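Local coordinates for protein NolR (Sinorhizobium fredii, PDB 4OMZ) that probably binds DNA as a winged helix-turn-helix regulator of the ArsR family, controlling the expression of rhizobial nodulation and symbiosis genes, at residues L23-N28 with Q69-T74; S37-E42 with S89-L94; E41-A44 with N50-G53. All coordinates share one frame; numbering follows the deposited sequence.

Contact 1 of 3, residues L23-N28 with Q69-T74; sequences LSAMAN and QNLVST
Ala-25 and Met-26 meet Gln-69 and Leu-71 in a buried, purely apolar contact between the end of helix 10-26 and the turn that leads from helix 56-68 into strand 73-77. In the winged helix-turn-helix fold of the ArsR family, helix 56-68 is probably the recognition helix, and strands 73-77 and 80-84 correspond to the wing, so the contact joins the connection between them to the end of helix 10-26. Ala-25 is central. Its methyl points at the turn, and the absence of a longer side chain lets the two backbones approach to 6.7 Å between Ala-25 CA and Gln-69 CA. On one flank Gln-69 lays its aliphatic part against this methyl, CG lying 3.4 Å from Ala-25 CB. The bend of the glutamine at chi2 (-67°) then carries its amide off to the partly exposed margin: the methylenes do the packing while the polar end stays clear of the apolar surface. Asn-70 is the C-prime residue of a Schellman motif that closes helix 56-68. Its positive phi (60°) turns the chain between the two contacting residues, and both Gln-69 and Leu-71 direct their CB toward the helix. Leucine suits its place because its forked end serves several neighbours, among them Leu-66 of helix 56-68 and Val-90 of helix 88-101. Met-26 runs on from here into a core formed with Leu-32, Leu-35 and Ile-93, a setting that fits its long, flexible thioether. At the second subunit, Leu-23 and Ser-24 pack on Ala-27 of the other chain. One branch of Leu-71 serves both helix residues: CD1 lies 3.7 Å from Ala-25 CB and 4.4 Å from Met-26 CG.

Contact 2 of 3, residues S37-E42 with S89-L94; sequences SLVKEE and SVMKIL
With chi1 at 154°, Val-39 sets CG2 anti to its carbonyl carbon and beside the backbone N, which turns that methyl toward the side chains of Val-90, Met-91 and Leu-94. The second key group is the end of Met-91: its CB does not aim at the partner, but a bend at chi3 (-139°) swings CE back toward the valine. The result is a small helix-to-helix packing in the winged helix-turn-helix fold, joining the C-terminal end of helix 29-40 to helix 88-101, near the second subunit. Val-90 and Leu-94 lie one turn apart on helix 88-101, and the spacing lets one methyl meet both; Val-39 CG2 is 4.2 Å from Val-90 CG1. Valine fits here because it is short and holds CG2 close to its backbone, and this single methyl meets all three neighbours. Val-90, the buried member, also packs on Leu-35 and Met-26, whereas Met-91 lies at the solvent side, where a flexible thioether can fold over the margin of the apolar patch. From Val-39 CG2 to Met-91 CE is 4.2 Å. On another face of helix 88-101, Lys-92 makes a salt bridge to Glu-99 of the second subunit. Val-39 and Leu-94 run alongside each other, pointing opposite ways, with Val-39 CG2 4.0 Å from Leu-94 CD1.

Contact 3 of 3, residues E41-A44 with N50-G53; sequences EEMA and NKVG
The first helix of the helix-turn-helix, helix 45-51, is tied by Lys-51 near its C-terminal end to Glu-41 and Met-43 in the chain that leads into it. Both segments belong to the ArsR-family DNA-binding region, and the contact brings the chain before the helix and the helix's far end together across the five helical residues between them. Its polar part is a salt bridge, with Lys-51 NZ donating to Glu-41 OE2 at 2.9 Å and approaching the syn lone pair of that oxygen, on the side of the other carboxylate oxygen. The two side chains cross obliquely. Glu-41 has CG between its backbone N and carbonyl carbon (chi1 47°), then extends beyond it, which carries the carboxylate out to the lysine; Glu-41 is poorly ordered, so the bridge may be less firmly held than its length suggests. Lysine suits the other side because its four methylenes span the gap while giving an apolar flank to Met-43, whose CE lies 4.3 Å from Lys-51 CD. Met-43 is buried and its thioether also packs on Ser-37 of helix 29-40, while its backbone is hydrogen-bonded to Tyr-83 of the wing. With an alanine in place of Lys-51, the carboxylate of Glu-41 would probably lose its cationic mate and one side of the Met-43 thioether its aliphatic cover. Lys-51 also reaches the second subunit, where its backbone is hydrogen-bonded and its side chain packs on Leu-8 of that chain. Just beyond, Gly-53 takes a positive phi (63°) that favours glycine, and as the C-prime residue it completes the Schellman motif ending helix 45-51. The short helix 45-51 followed by a turn into helix 56-68 is the helix-turn-helix of winged ArsR-type domains.

Contacts 1 and 2 adjoin, their centres 10 Å apart, and share a core: Met-26 SD lies 3.7 Å from Ile-93 CB, and Leu-71 CD2 is 3.8 Å from Val-90 CG2, so helix 88-101 backs both. Contact 2 passes into contact 3 through residues 41-42, which they share, and through Ser-37, whose CB is 3.4 Å from Met-43 CE. Contacts 1 and 3 do not touch; their nearest atoms are about 6 Å apart, yet both reach the same three-stranded sheet. Contact 3 lies at the first helix of the helix-turn-helix and contact 1 just after its second, helix 56-68, while contact 2 packs helix 29-40 on helix 88-101. All three also touch the second subunit.

Contact 1 of 3, residues L23-N28 with Q69-T74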
ATOM      1  N   LEU A  23       4.266   0.488  -2.579  1.00 28.69           N
ATOM      2  CA  LEU A  23       2.923   0.284  -2.038  1.00 25.69           C
ATOM      3  C   LEU A  23       1.902   0.191  -3.161  1.00 37.42           C
ATOM      4  O   LEU A  23       0.931  -0.559  -3.077  1.00 34.35           O
ATOM      5  CB  LEU A  23       2.525   1.416  -1.099  1.00 24.80           C
ATOM      6  CG  LEU A  23       3.215   1.482   0.253  1.00 32.43           C
ATOM      7  CD1 LEU A  23       2.688   2.674   1.028  1.00 26.97           C
ATOM      8  CD2 LEU A  23       2.976   0.185   0.990  1.00 25.40           C
ATOM      9  N   SER A  24       2.138   0.964  -4.215  1.00 40.56           N
ATOM     10  CA  SER A  24       1.263   0.961  -5.373  1.00 35.61           C
ATOM     11  C   SER A  24       1.289  -0.411  -6.010  1.00 38.25           C
ATOM     12  O   SER A  24       0.258  -0.900  -6.471  1.00 33.98           O
ATOM     13  CB  SER A  24       1.687   2.021  -6.386  1.00 29.12           C
ATOM     14  OG  SER A  24       1.362   3.316  -5.914  1.00 37.11           O
ATOM     15  N   ALA A  25       2.470  -1.028  -6.044  1.00 37.87           N
ATOM     16  CA  ALA A  25       2.559  -2.400  -6.537  1.00 31.67           C
ATOM     17  C   ALA A  25       1.728  -3.329  -5.667  1.00 34.04           C
ATOM     18  O   ALA A  25       1.140  -4.289  -6.166  1.00 39.44           O
ATOM     19  CB  ALA A  25       3.991  -2.876  -6.582  1.00 27.55           C
ATOM     20  N   MET A  26       1.680  -3.063  -4.365  1.00 34.53           N
ATOM     21  CA  MET A  26       0.890  -3.947  -3.503  1.00 32.84           C
ATOM     22  C   MET A  26      -0.580  -3.547  -3.321  1.00 31.95           C
ATOM     23  O   MET A  26      -1.401  -4.386  -2.957  1.00 28.72           O
ATOM     24  CB  MET A  26       1.535  -4.055  -2.125  1.00 34.85           C
ATOM     25  CG  MET A  26       2.846  -4.803  -2.129  1.00 40.20           C
ATOM     26  SD  MET A  26       3.392  -5.160  -0.457  1.00 36.89           S
ATOM     27  CE  MET A  26       2.258  -6.484  -0.018  1.00 28.07           C
ATOM     28  N   ALA A  27      -0.922  -2.289  -3.588  1.00 43.61           N
ATOM     29  CA  ALA A  27      -2.258  -1.790  -3.249  1.00 43.67           C
ATOM     30  C   ALA A  27      -3.298  -2.169  -4.302  1.00 48.00           C
ATOM     31  O   ALA A  27      -3.988  -1.312  -4.852  1.00 48.96           O
ATOM     32  CB  ALA A  27      -2.234  -0.279  -3.056  1.00 37.21           C
ATOM     33  N   ASN A  28      -3.391  -3.464  -4.580  1.00 43.48           N
ATOM     34  CA  ASN A  28      -4.406  -4.000  -5.472  1.00 40.38           C
ATOM     35  C   ASN A  28      -4.831  -5.367  -4.947  1.00 48.00           C
ATOM     36  O   ASN A  28      -3.978  -6.168  -4.564  1.00 50.19           O
ATOM     37  CB  ASN A  28      -3.868  -4.095  -6.900  1.00 43.17           C
ATOM     38  CG  ASN A  28      -4.880  -4.667  -7.872  1.00 50.19           C
ATOM     39  OD1 ASN A  28      -4.965  -5.883  -8.068  1.00 42.31           O
ATOM     40  ND2 ASN A  28      -5.650  -3.786  -8.498  1.00 49.06           N
ATOM     41  N   GLN A  69       8.524  -3.694  -9.628  1.00 27.30           N
ATOM     42  CA  GLN A  69       8.943  -3.324  -8.282  1.00 27.11           C
ATOM     43  C   GLN A  69       9.825  -4.394  -7.652  1.00 30.86           C
ATOM     44  O   GLN A  69      10.041  -4.379  -6.442  1.00 33.55           O
ATOM     45  CB  GLN A  69       7.726  -3.071  -7.394  1.00 34.89           C
ATOM     46  CG  GLN A  69       7.044  -1.739  -7.632  1.00 27.38           C
ATOM     47  CD  GLN A  69       7.905  -0.567  -7.230  1.00 27.79           C
ATOM     48  OE1 GLN A  69       8.673  -0.648  -6.270  1.00 30.22           O
ATOM     49  NE2 GLN A  69       7.772   0.538  -7.949  1.00 30.50           N
ATOM     50  N   ASN A  70      10.317  -5.323  -8.471  1.00 35.35           N
ATOM     51  CA  ASN A  70      11.297  -6.314  -8.026  1.00 32.43           C
ATOM     52  C   ASN A  70      10.770  -7.180  -6.884  1.00 32.10           C
ATOM     53  O   ASN A  70      11.510  -7.525  -5.961  1.00 24.35           O
ATOM     54  CB  ASN A  70      12.595  -5.622  -7.602  1.00 23.20           C
ATOM     55  CG  ASN A  70      13.266  -4.892  -8.753  1.00 32.58           C
ATOM     56  OD1 ASN A  70      14.010  -5.483  -9.530  1.00 45.16           O
ATOM     57  ND2 ASN A  70      12.998  -3.599  -8.867  1.00 28.05           N
ATOM     58  N   LEU A  71       9.486  -7.517  -6.946  1.00 21.68           N
ATOM     59  CA  LEU A  71       8.820  -8.187  -5.835  1.00 27.68           C
ATOM     60  C   LEU A  71       8.681  -9.692  -6.033  1.00 28.26           C
ATOM     61  O   LEU A  71       8.238 -10.401  -5.125  1.00 24.01           O
ATOM     62  CB  LEU A  71       7.439  -7.574  -5.600  1.00 20.64           C
ATOM     63  CG  LEU A  71       7.432  -6.079  -5.268  1.00 22.39           C
ATOM     64  CD1 LEU A  71       6.022  -5.582  -5.041  1.00 20.38           C
ATOM     65  CD2 LEU A  71       8.303  -5.801  -4.054  1.00 19.63           C
ATOM     66  N   VAL A  72       9.039 -10.180  -7.218  1.00 31.75           N
ATOM     67  CA  VAL A  72       8.929 -11.605  -7.502  1.00 32.64           C
ATOM     68  C   VAL A  72      10.178 -12.171  -8.153  1.00 24.01           C
ATOM     69  O   VAL A  72      10.891 -11.482  -8.880  1.00 26.25           O
ATOM     70  CB  VAL A  72       7.713 -11.928  -8.408  1.00 33.69           C
ATOM     71  CG1 VAL A  72       6.418 -11.825  -7.625  1.00 33.09           C
ATOM     72  CG2 VAL A  72       7.689 -11.023  -9.622  1.00 31.22           C
ATOM     73  N   SER A  73      10.425 -13.443  -7.879  1.00 24.46           N
ATOM     74  CA  SER A  73      11.518 -14.178  -8.478  1.00 25.54           C
ATOM     75  C   SER A  73      10.948 -15.234  -9.421  1.00 33.48           C
ATOM     76  O   SER A  73       9.798 -15.675  -9.265  1.00 36.32           O
ATOM     77  CB  SER A  73      12.375 -14.831  -7.400  1.00 29.31           C
ATOM     78  OG  SER A  73      13.028 -13.851  -6.615  1.00 28.25           O
ATOM     79  N   THR A  74      11.752 -15.652 -10.389  1.00 28.56           N
ATOM     80  CA  THR A  74      11.309 -16.642 -11.353  1.00 30.50           C
ATOM     81  C   THR A  74      12.321 -17.761 -11.468  1.00 31.69           C
ATOM     82  O   THR A  74      13.495 -17.594 -11.150  1.00 38.61           O
ATOM     83  CB  THR A  74      11.097 -16.039 -12.760  1.00 31.82           C
ATOM     84  OG1 THR A  74      12.339 -15.528 -13.266  1.00 32.11           O
ATOM     85  CG2 THR A  74      10.051 -14.934 -12.731  1.00 31.02           C
TER

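Contact 2 of 3, residues S37-E42 with S89-L94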
ATOM      1  N   SER A  37      -0.205 -15.884  -2.278  1.00 44.24           N
ATOM      2  CA  SER A  37       0.005 -17.202  -2.844  1.00 44.95           C
ATOM      3  C   SER A  37       1.479 -17.463  -3.169  1.00 44.79           C
ATOM      4  O   SER A  37       2.011 -18.523  -2.850  1.00 45.28           O
ATOM      5  CB  SER A  37      -0.854 -17.360  -4.095  1.00 45.36           C
ATOM      6  OG  SER A  37      -2.196 -16.998  -3.830  1.00 45.54           O
ATOM      7  N   LEU A  38       2.139 -16.485  -3.779  1.00 46.82           N
ATOM      8  CA  LEU A  38       3.537 -16.618  -4.174  1.00 44.04           C
ATOM      9  C   LEU A  38       4.477 -16.626  -2.977  1.00 43.90           C
ATOM     10  O   LEU A  38       5.586 -17.157  -3.059  1.00 44.11           O
ATOM     11  CB  LEU A  38       3.924 -15.492  -5.130  1.00 43.44           C
ATOM     12  CG  LEU A  38       3.305 -15.590  -6.522  1.00 43.74           C
ATOM     13  CD1 LEU A  38       3.934 -14.579  -7.466  1.00 43.23           C
ATOM     14  CD2 LEU A  38       3.480 -17.004  -7.054  1.00 48.64           C
ATOM     15  N   VAL A  39       4.052 -16.027  -1.870  1.00 47.08           N
ATOM     16  CA  VAL A  39       4.863 -16.102  -0.664  1.00 57.88           C
ATOM     17  C   VAL A  39       4.781 -17.507  -0.088  1.00 60.94           C
ATOM     18  O   VAL A  39       5.771 -18.022   0.433  1.00 44.84           O
ATOM     19  CB  VAL A  39       4.423 -15.069   0.406  1.00 48.11           C
ATOM     20  CG1 VAL A  39       4.784 -15.546   1.804  1.00 43.70           C
ATOM     21  CG2 VAL A  39       5.063 -13.722   0.133  1.00 45.30           C
ATOM     22  N   LYS A  40       3.640 -18.177  -0.242  1.00 62.39           N
ATOM     23  CA  LYS A  40       3.563 -19.460   0.458  1.00 73.94           C
ATOM     24  C   LYS A  40       3.813 -20.664  -0.453  1.00 80.44           C
ATOM     25  O   LYS A  40       3.915 -21.791   0.036  1.00 84.77           O
ATOM     26  CB  LYS A  40       2.211 -19.640   1.162  1.00 79.61           C
ATOM     27  CG  LYS A  40       1.404 -18.380   1.349  1.00 80.05           C
ATOM     28  CD  LYS A  40       1.896 -17.578   2.540  1.00 75.70           C
ATOM     29  CE  LYS A  40       0.827 -16.639   3.076  1.00 71.41           C
ATOM     30  NZ  LYS A  40      -0.189 -17.365   3.892  1.00 70.26           N
ATOM     31  N   GLU A  41       3.954 -20.434  -1.758  1.00 73.04           N
ATOM     32  CA  GLU A  41       4.266 -21.527  -2.679  1.00 65.04           C
ATOM     33  C   GLU A  41       4.734 -21.068  -4.072  1.00 61.51           C
ATOM     34  O   GLU A  41       4.404 -19.967  -4.512  1.00 66.62           O
ATOM     35  CB  GLU A  41       3.016 -22.410  -2.771  1.00 71.60           C
ATOM     36  CG  GLU A  41       1.752 -21.579  -2.969  1.00 79.21           C
ATOM     37  CD  GLU A  41       0.453 -22.364  -2.865  1.00 82.61           C
ATOM     38  OE1 GLU A  41       0.445 -23.588  -3.124  1.00 85.70           O
ATOM     39  OE2 GLU A  41      -0.571 -21.729  -2.517  1.00 77.21           O
ATOM     40  N   GLU A  42       5.496 -21.922  -4.757  1.00 54.69           N
ATOM     41  CA  GLU A  42       5.797 -21.752  -6.185  1.00 46.75           C
ATOM     42  C   GLU A  42       4.631 -22.134  -7.082  1.00 49.34           C
ATOM     43  O   GLU A  42       3.952 -23.129  -6.835  1.00 50.90           O
ATOM     44  CB  GLU A  42       6.998 -22.594  -6.622  1.00 47.18           C
ATOM     45  CG  GLU A  42       8.364 -22.162  -6.168  1.00 46.89           C
ATOM     46  CD  GLU A  42       9.455 -22.909  -6.928  1.00 60.14           C
ATOM     47  OE1 GLU A  42       9.507 -24.156  -6.827  1.00 48.10           O
ATOM     48  OE2 GLU A  42      10.258 -22.253  -7.632  1.00 53.18           O
ATOM     49  N   SER A  89      10.356  -6.912   1.792  1.00 19.17           N
ATOM     50  CA  SER A  89       9.382  -5.821   1.794  1.00 23.04           C
ATOM     51  C   SER A  89       7.939  -6.330   1.806  1.00 29.50           C
ATOM     52  O   SER A  89       7.128  -5.940   2.664  1.00 25.85           O
ATOM     53  CB  SER A  89       9.588  -4.932   0.570  1.00 31.33           C
ATOM     54  OG  SER A  89      10.852  -4.302   0.601  1.00 48.08           O
ATOM     55  N   VAL A  90       7.629  -7.198   0.846  1.00 32.00           N
ATOM     56  CA  VAL A  90       6.296  -7.773   0.734  1.00 38.59           C
ATOM     57  C   VAL A  90       5.941  -8.486   2.028  1.00 34.31           C
ATOM     58  O   VAL A  90       4.837  -8.339   2.541  1.00 40.71           O
ATOM     59  CB  VAL A  90       6.183  -8.762  -0.456  1.00 18.55           C
ATOM     60  CG1 VAL A  90       4.876  -9.539  -0.383  1.00 19.04           C
ATOM     61  CG2 VAL A  90       6.272  -8.013  -1.773  1.00 18.76           C
ATOM     62  N   MET A  91       6.890  -9.231   2.578  1.00 24.97           N
ATOM     63  CA  MET A  91       6.620  -9.958   3.806  1.00 28.89           C
ATOM     64  C   MET A  91       6.354  -9.025   4.981  1.00 27.22           C
ATOM     65  O   MET A  91       5.501  -9.315   5.821  1.00 33.31           O
ATOM     66  CB  MET A  91       7.772 -10.912   4.125  1.00 23.85           C
ATOM     67  CG  MET A  91       7.617 -12.253   3.431  1.00 23.37           C
ATOM     68  SD  MET A  91       9.136 -13.206   3.326  1.00 56.70           S
ATOM     69  CE  MET A  91       8.968 -13.846   1.664  1.00 60.43           C
ATOM     70  N   LYS A  92       7.058  -7.901   5.041  1.00 18.73           N
ATOM     71  CA  LYS A  92       6.818  -6.950   6.120  1.00 22.77           C
ATOM     72  C   LYS A  92       5.439  -6.312   5.993  1.00 24.97           C
ATOM     73  O   LYS A  92       4.728  -6.148   6.992  1.00 24.74           O
ATOM     74  CB  LYS A  92       7.904  -5.876   6.152  1.00 19.24           C
ATOM     75  CG  LYS A  92       9.176  -6.345   6.845  1.00 19.99           C
ATOM     76  CD  LYS A  92      10.364  -5.453   6.536  1.00 23.69           C
ATOM     77  CE  LYS A  92      11.554  -5.845   7.383  1.00 24.82           C
ATOM     78  NZ  LYS A  92      11.678  -4.973   8.577  1.00 47.53           N
ATOM     79  N   ILE A  93       5.045  -5.963   4.771  1.00 26.27           N
ATOM     80  CA  ILE A  93       3.725  -5.365   4.587  1.00 35.22           C
ATOM     81  C   ILE A  93       2.625  -6.385   4.885  1.00 36.37           C
ATOM     82  O   ILE A  93       1.645  -6.058   5.552  1.00 41.28           O
ATOM     83  CB  ILE A  93       3.543  -4.793   3.173  1.00 29.02           C
ATOM     84  CG1 ILE A  93       4.521  -3.635   2.955  1.00 25.09           C
ATOM     85  CG2 ILE A  93       2.118  -4.300   2.975  1.00 18.85           C
ATOM     86  CD1 ILE A  93       4.388  -2.528   3.972  1.00 18.80           C
ATOM     87  N   LEU A  94       2.798  -7.619   4.417  1.00 34.23           N
ATOM     88  CA  LEU A  94       1.835  -8.681   4.709  1.00 29.01           C
ATOM     89  C   LEU A  94       1.758  -8.916   6.209  1.00 25.02           C
ATOM     90  O   LEU A  94       0.703  -9.252   6.725  1.00 21.19           O
ATOM     91  CB  LEU A  94       2.192  -9.991   3.994  1.00 20.03           C
ATOM     92  CG  LEU A  94       2.007 -10.142   2.479  1.00 20.09           C
ATOM     93  CD1 LEU A  94       2.288 -11.580   2.067  1.00 22.33           C
ATOM     94  CD2 LEU A  94       0.613  -9.750   2.052  1.00 20.75           C
TER

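Contact 3 of 3, residues E41-A44 with N50-G53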
ATOM      1  N   GLU A  41       3.954 -20.434  -1.758  1.00 73.04           N
ATOM      2  CA  GLU A  41       4.266 -21.527  -2.679  1.00 65.04           C
ATOM      3  C   GLU A  41       4.734 -21.068  -4.072  1.00 61.51           C
ATOM      4  O   GLU A  41       4.404 -19.967  -4.512  1.00 66.62           O
ATOM      5  CB  GLU A  41       3.016 -22.410  -2.771  1.00 71.60           C
ATOM      6  CG  GLU A  41       1.752 -21.579  -2.969  1.00 79.21           C
ATOM      7  CD  GLU A  41       0.453 -22.364  -2.865  1.00 82.61           C
ATOM      8  OE1 GLU A  41       0.445 -23.588  -3.124  1.00 85.70           O
ATOM      9  OE2 GLU A  41      -0.571 -21.729  -2.517  1.00 77.21           O
ATOM     10  N   GLU A  42       5.496 -21.922  -4.757  1.00 54.69           N
ATOM     11  CA  GLU A  42       5.797 -21.752  -6.185  1.00 46.75           C
ATOM     12  C   GLU A  42       4.631 -22.134  -7.082  1.00 49.34           C
ATOM     13  O   GLU A  42       3.952 -23.129  -6.835  1.00 50.90           O
ATOM     14  CB  GLU A  42       6.998 -22.594  -6.622  1.00 47.18           C
ATOM     15  CG  GLU A  42       8.364 -22.162  -6.168  1.00 46.89           C
ATOM     16  CD  GLU A  42       9.455 -22.909  -6.928  1.00 60.14           C
ATOM     17  OE1 GLU A  42       9.507 -24.156  -6.827  1.00 48.10           O
ATOM     18  OE2 GLU A  42      10.258 -22.253  -7.632  1.00 53.18           O
ATOM     19  N   MET A  43       4.409 -21.357  -8.136  1.00 46.87           N
ATOM     20  CA  MET A  43       3.353 -21.668  -9.091  1.00 54.18           C
ATOM     21  C   MET A  43       3.702 -21.333 -10.530  1.00 53.76           C
ATOM     22  O   MET A  43       4.304 -20.294 -10.817  1.00 49.33           O
ATOM     23  CB  MET A  43       2.054 -20.949  -8.731  1.00 56.53           C
ATOM     24  CG  MET A  43       1.407 -21.444  -7.466  1.00 59.01           C
ATOM     25  SD  MET A  43      -0.254 -20.802  -7.276  1.00 75.51           S
ATOM     26  CE  MET A  43      -0.160 -20.293  -5.577  1.00 57.65           C
ATOM     27  N   ALA A  44       3.312 -22.227 -11.434  1.00 57.12           N
ATOM     28  CA  ALA A  44       3.368 -21.921 -12.846  1.00 48.35           C
ATOM     29  C   ALA A  44       2.228 -20.948 -13.083  1.00 48.23           C
ATOM     30  O   ALA A  44       1.252 -20.942 -12.335  1.00 48.29           O
ATOM     31  CB  ALA A  44       3.230 -23.164 -13.692  1.00 57.11           C
ATOM     32  N   ASN A  50      -5.311 -19.329 -11.639  1.00 64.29           N
ATOM     33  CA  ASN A  50      -6.348 -20.156 -11.059  1.00 62.10           C
ATOM     34  C   ASN A  50      -6.717 -19.925  -9.608  1.00 67.46           C
ATOM     35  O   ASN A  50      -7.891 -19.765  -9.261  1.00 67.57           O
ATOM     36  CB  ASN A  50      -5.833 -21.566 -11.129  1.00 65.38           C
ATOM     37  CG  ASN A  50      -6.131 -22.190 -12.383  1.00 83.20           C
ATOM     38  OD1 ASN A  50      -6.773 -21.579 -13.246  1.00 85.16           O
ATOM     39  ND2 ASN A  50      -5.577 -23.384 -12.591  1.00 88.42           N
ATOM     40  N   LYS A  51      -5.687 -19.865  -8.770  1.00 68.10           N
ATOM     41  CA  LYS A  51      -5.881 -19.711  -7.341  1.00 53.72           C
ATOM     42  C   LYS A  51      -6.451 -18.327  -7.053  1.00 48.61           C
ATOM     43  O   LYS A  51      -7.290 -18.160  -6.169  1.00 64.10           O
ATOM     44  CB  LYS A  51      -4.570 -19.958  -6.596  1.00 48.89           C
ATOM     45  CG  LYS A  51      -4.696 -19.797  -5.109  1.00 50.47           C
ATOM     46  CD  LYS A  51      -4.194 -21.039  -4.390  1.00 58.32           C
ATOM     47  CE  LYS A  51      -4.361 -20.865  -2.898  1.00 68.77           C
ATOM     48  NZ  LYS A  51      -3.412 -21.662  -2.095  1.00 71.95           N
ATOM     49  N   VAL A  52      -6.012 -17.340  -7.825  1.00 48.11           N
ATOM     50  CA  VAL A  52      -6.446 -15.967  -7.604  1.00 56.17           C
ATOM     51  C   VAL A  52      -7.727 -15.700  -8.386  1.00 56.53           C
ATOM     52  O   VAL A  52      -8.349 -14.650  -8.239  1.00 53.38           O
ATOM     53  CB  VAL A  52      -5.361 -14.963  -8.023  1.00 57.58           C
ATOM     54  CG1 VAL A  52      -4.106 -15.160  -7.178  1.00 45.95           C
ATOM     55  CG2 VAL A  52      -5.056 -15.121  -9.502  1.00 47.07           C
ATOM     56  N   GLY A  53      -8.102 -16.662  -9.223  1.00 66.85           N
ATOM     57  CA  GLY A  53      -9.324 -16.604 -10.004  1.00 50.41           C
ATOM     58  C   GLY A  53      -9.393 -15.469 -11.003  1.00 50.34           C
ATOM     59  O   GLY A  53     -10.312 -14.651 -10.960  1.00 68.59           O
TER